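Local atomic coordinates of Aac(6')-Ih protein (Acinetobacter baumannii, PDB entry 4E8O), a protein that probably transfers the acetyl group of acetyl coenzyme A to the 6'-amino group of aminoglycoside antibiotics, a reaction that confers resistance. Residues S135-A138 against I143-A146; S33-L38 against Q56-A61. One frame throughout, in Å; residues are numbered along the deposited sequence.

Interaction 1 (S135-A138 against I143-A146)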
# COMPACT_ATOMS: atom_id res chain seq x y z
N SER B 135 6.05 -7.62 -0.74
CA SER B 135 6.92 -6.75 -1.52
C SER B 135 6.15 -6.35 -2.76
O SER B 135 5.02 -6.82 -2.96
CB SER B 135 8.21 -7.48 -1.90
OG SER B 135 9.12 -6.63 -2.59
N ASP B 136 6.72 -5.48 -3.58
CA ASP B 136 6.09 -5.15 -4.85
C ASP B 136 7.14 -4.74 -5.87
O ASP B 136 8.31 -4.57 -5.53
CB ASP B 136 5.01 -4.06 -4.68
CG ASP B 136 5.59 -2.70 -4.30
OD1 ASP B 136 6.81 -2.60 -4.05
OD2 ASP B 136 4.82 -1.73 -4.24
N ALA B 137 6.72 -4.60 -7.12
CA ALA B 137 7.63 -4.24 -8.20
C ALA B 137 6.82 -3.60 -9.30
O ALA B 137 5.65 -3.93 -9.48
CB ALA B 137 8.32 -5.47 -8.72
N ALA B 138 7.45 -2.70 -10.05
CA ALA B 138 6.79 -2.11 -11.21
C ALA B 138 6.34 -3.22 -12.15
O ALA B 138 7.03 -4.24 -12.28
CB ALA B 138 7.74 -1.16 -11.93
N ILE B 143 12.35 -8.53 -14.55
CA ILE B 143 13.57 -9.01 -13.90
C ILE B 143 13.40 -9.01 -12.39
O ILE B 143 13.82 -9.96 -11.71
CB ILE B 143 14.78 -8.15 -14.29
CG1 ILE B 143 15.08 -8.31 -15.79
CG2 ILE B 143 16.00 -8.52 -13.45
CD1 ILE B 143 15.97 -7.22 -16.35
N SER B 144 12.78 -7.95 -11.87
CA SER B 144 12.44 -7.88 -10.45
C SER B 144 11.45 -8.99 -10.11
O SER B 144 11.48 -9.52 -9.00
CB SER B 144 11.84 -6.52 -10.12
OG SER B 144 11.25 -6.52 -8.83
N HIS B 145 10.57 -9.32 -11.05
CA HIS B 145 9.60 -10.40 -10.84
C HIS B 145 10.34 -11.72 -10.73
O HIS B 145 10.02 -12.56 -9.89
CB HIS B 145 8.58 -10.46 -11.99
CG HIS B 145 7.83 -9.19 -12.21
ND1 HIS B 145 6.99 -9.01 -13.29
CD2 HIS B 145 7.78 -8.04 -11.50
CE1 HIS B 145 6.46 -7.80 -13.24
NE2 HIS B 145 6.93 -7.19 -12.16
N ALA B 146 11.33 -11.92 -11.60
CA ALA B 146 12.15 -13.13 -11.56
C ALA B 146 12.98 -13.19 -10.27
O ALA B 146 13.13 -14.26 -9.67
CB ALA B 146 13.03 -13.23 -12.79
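Ala137 sets its methyl group against the side chains of both Ser144 and His145, where a strand and the first turn of the following helix meet in the C-terminal part of the GNAT fold. Its CB comes within 3.1 Å of Ser144 OG, a close approach, and lies 3.8 Å from CD2 of His145, in the plane of the imidazole and at its edge. The small methyl suits this spot, because the backbones draw near here: the CA atoms of Ala137 and Ser144 are 6.4 Å apart. Ser144 turns its hydroxyl anti to the backbone N (chi1 168°), which carries OG out to the strand. His145 reaches past Ala137 to the end of the strand, where NE2 donates a hydrogen bond of 3.0 Å to the carbonyl O of Ala138. The bond is bent, with an N-H...O angle of 144°, and the oxygen lies somewhat out of the ring plane. It implies a proton on NE2, and it ties the rotation of the ring to the strand. His148 of the same helix bonds to Ser135 OG, a second link between the two elements, and within the helix to Ser144 O, which holds its ring. Strand 132-138 runs parallel to strand 96-104 on one side; on the other, Ser135 to Ala137 pair antiparallel with a strand of the second subunit, whose Phe162 and Val160 pack on Ala137 and His145.

Interaction 2 (S33-L38 against Q56-A61)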
# COMPACT_ATOMS: atom_id res chain seq x y z
N SER B 33 27.82 6.47 4.36
CA SER B 33 28.44 6.60 3.04
C SER B 33 28.35 5.30 2.23
O SER B 33 28.01 5.32 1.05
CB SER B 33 29.89 7.06 3.17
OG SER B 33 30.54 7.03 1.92
N ASP B 34 28.66 4.17 2.87
CA ASP B 34 28.53 2.87 2.21
C ASP B 34 27.08 2.60 1.81
O ASP B 34 26.80 2.00 0.77
CB ASP B 34 29.02 1.74 3.11
CG ASP B 34 30.51 1.81 3.38
OD1 ASP B 34 31.26 2.30 2.50
OD2 ASP B 34 30.92 1.35 4.46
N TRP B 35 26.15 3.04 2.67
CA TRP B 35 24.72 2.86 2.44
C TRP B 35 24.27 3.73 1.28
O TRP B 35 23.53 3.28 0.41
CB TRP B 35 23.95 3.22 3.71
CG TRP B 35 22.46 2.96 3.64
CD1 TRP B 35 21.78 2.27 2.67
CD2 TRP B 35 21.47 3.39 4.59
NE1 TRP B 35 20.44 2.26 2.96
CE2 TRP B 35 20.22 2.93 4.13
CE3 TRP B 35 21.53 4.11 5.79
CZ2 TRP B 35 19.03 3.18 4.83
CZ3 TRP B 35 20.36 4.36 6.47
CH2 TRP B 35 19.12 3.89 5.99
N LEU B 36 24.73 4.98 1.27
CA LEU B 36 24.37 5.95 0.23
C LEU B 36 24.86 5.50 -1.15
O LEU B 36 24.12 5.58 -2.13
CB LEU B 36 24.95 7.33 0.56
CG LEU B 36 24.76 8.43 -0.48
CD1 LEU B 36 23.29 8.75 -0.64
CD2 LEU B 36 25.53 9.69 -0.11
N ALA B 37 26.10 5.04 -1.21
CA ALA B 37 26.72 4.61 -2.46
C ALA B 37 25.93 3.51 -3.18
O ALA B 37 25.83 3.52 -4.40
CB ALA B 37 28.15 4.16 -2.21
N LEU B 38 25.38 2.57 -2.41
CA LEU B 38 24.55 1.51 -2.98
C LEU B 38 23.11 1.98 -3.20
O LEU B 38 22.48 1.62 -4.19
CB LEU B 38 24.56 0.28 -2.07
CG LEU B 38 25.91 -0.43 -1.94
CD1 LEU B 38 25.79 -1.64 -1.03
CD2 LEU B 38 26.39 -0.86 -3.31
N GLN B 56 16.57 9.38 9.38
CA GLN B 56 15.31 9.10 10.06
C GLN B 56 15.13 7.60 10.28
O GLN B 56 14.85 7.15 11.39
CB GLN B 56 14.12 9.61 9.24
CG GLN B 56 14.06 11.11 9.01
CD GLN B 56 12.87 11.51 8.16
OE1 GLN B 56 11.99 10.69 7.89
NE2 GLN B 56 12.85 12.77 7.72
N LEU B 57 15.30 6.84 9.20
CA LEU B 57 15.11 5.39 9.19
C LEU B 57 15.86 4.66 10.31
O LEU B 57 15.31 3.74 10.93
CB LEU B 57 15.50 4.80 7.83
CG LEU B 57 14.70 5.21 6.59
CD1 LEU B 57 15.25 4.57 5.33
CD2 LEU B 57 13.24 4.84 6.76
N ILE B 58 17.10 5.07 10.57
CA ILE B 58 17.95 4.37 11.54
C ILE B 58 17.51 4.59 12.99
O ILE B 58 17.97 3.89 13.89
CB ILE B 58 19.45 4.73 11.38
CG1 ILE B 58 19.66 6.25 11.40
CG2 ILE B 58 20.02 4.13 10.10
CD1 ILE B 58 21.06 6.67 11.00
N THR B 59 16.61 5.55 13.21
CA THR B 59 16.06 5.80 14.54
C THR B 59 14.71 5.10 14.72
O THR B 59 14.13 5.13 15.81
CB THR B 59 15.85 7.30 14.81
OG1 THR B 59 14.77 7.78 13.99
CG2 THR B 59 17.11 8.09 14.50
N GLN B 60 14.21 4.48 13.66
CA GLN B 60 12.85 3.93 13.66
C GLN B 60 12.80 2.43 13.97
O GLN B 60 13.50 1.63 13.35
CB GLN B 60 12.15 4.24 12.32
CG GLN B 60 11.83 5.73 12.13
CD GLN B 60 11.34 6.08 10.73
OE1 GLN B 60 11.53 5.31 9.79
NE2 GLN B 60 10.69 7.23 10.60
N ALA B 61 11.96 2.06 14.94
CA ALA B 61 11.83 0.67 15.38
C ALA B 61 11.14 -0.22 14.36
O ALA B 61 11.36 -1.43 14.34
CB ALA B 61 11.10 0.62 16.72
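Trp35 thrusts the six-membered end of its indole from helix 32-42 against Leu57 and Ile58, near the C-terminal end of helix 47-57, in the N-terminal helical part of the GNAT acetyltransferase fold. Its CG stands anti to the backbone N (chi1 -175°), which carries the ring system far enough to bridge backbones whose nearest CA atoms, those of Trp35 and Ile58, are 11.4 Å apart. The long, flat indole suits a place where the backbones stand well apart. In the tightly packed part, Leu57 CD1 meets the rim of the ring near its plane, 4.0 Å from Trp35 CH2, and the two side chains approach at about a right angle. Both residues are buried, and the indole's one polar atom is satisfied there: NE1 donates to Glu80 on strand 75-84. Ile58 marks the solvent side, being partly exposed and touching through a single, slightly closer atom, CG2, 3.7 Å from Trp35 CZ3. Ile58 itself sits in a type I beta turn from Leu57 to Gln60, which carries the chain out to solvent at Thr59, where a polar residue suits the surface; Gln60 N closes the turn on Leu57 O at 3.0 Å. Thr59 folds back on the preceding residues, and its backbone N and hydroxyl both donate to the carbonyl O of Gln56, with OG1 2.7 Å from that oxygen, in the carbonyl plane and on a lone pair.

Interactions 1 and 2 lie on opposite sides of the chain's centre, with centres about 22 Å apart and nearest atoms about 15 Å apart, and share no helix or strand. Interaction 2 is a buried, wholly apolar meeting of two N-terminal helical elements, carried mainly by one long aromatic side chain between backbones that stand well apart. Interaction 1 is only partly buried and joins a strand to the helix that follows it, over a short span bridged by small residues and one histidine-to-carbonyl hydrogen bond. Their settings differ too: the second subunit packs on 135-138 and 143-146, whereas no other chain of the assembly touches 33-38 or 56-61.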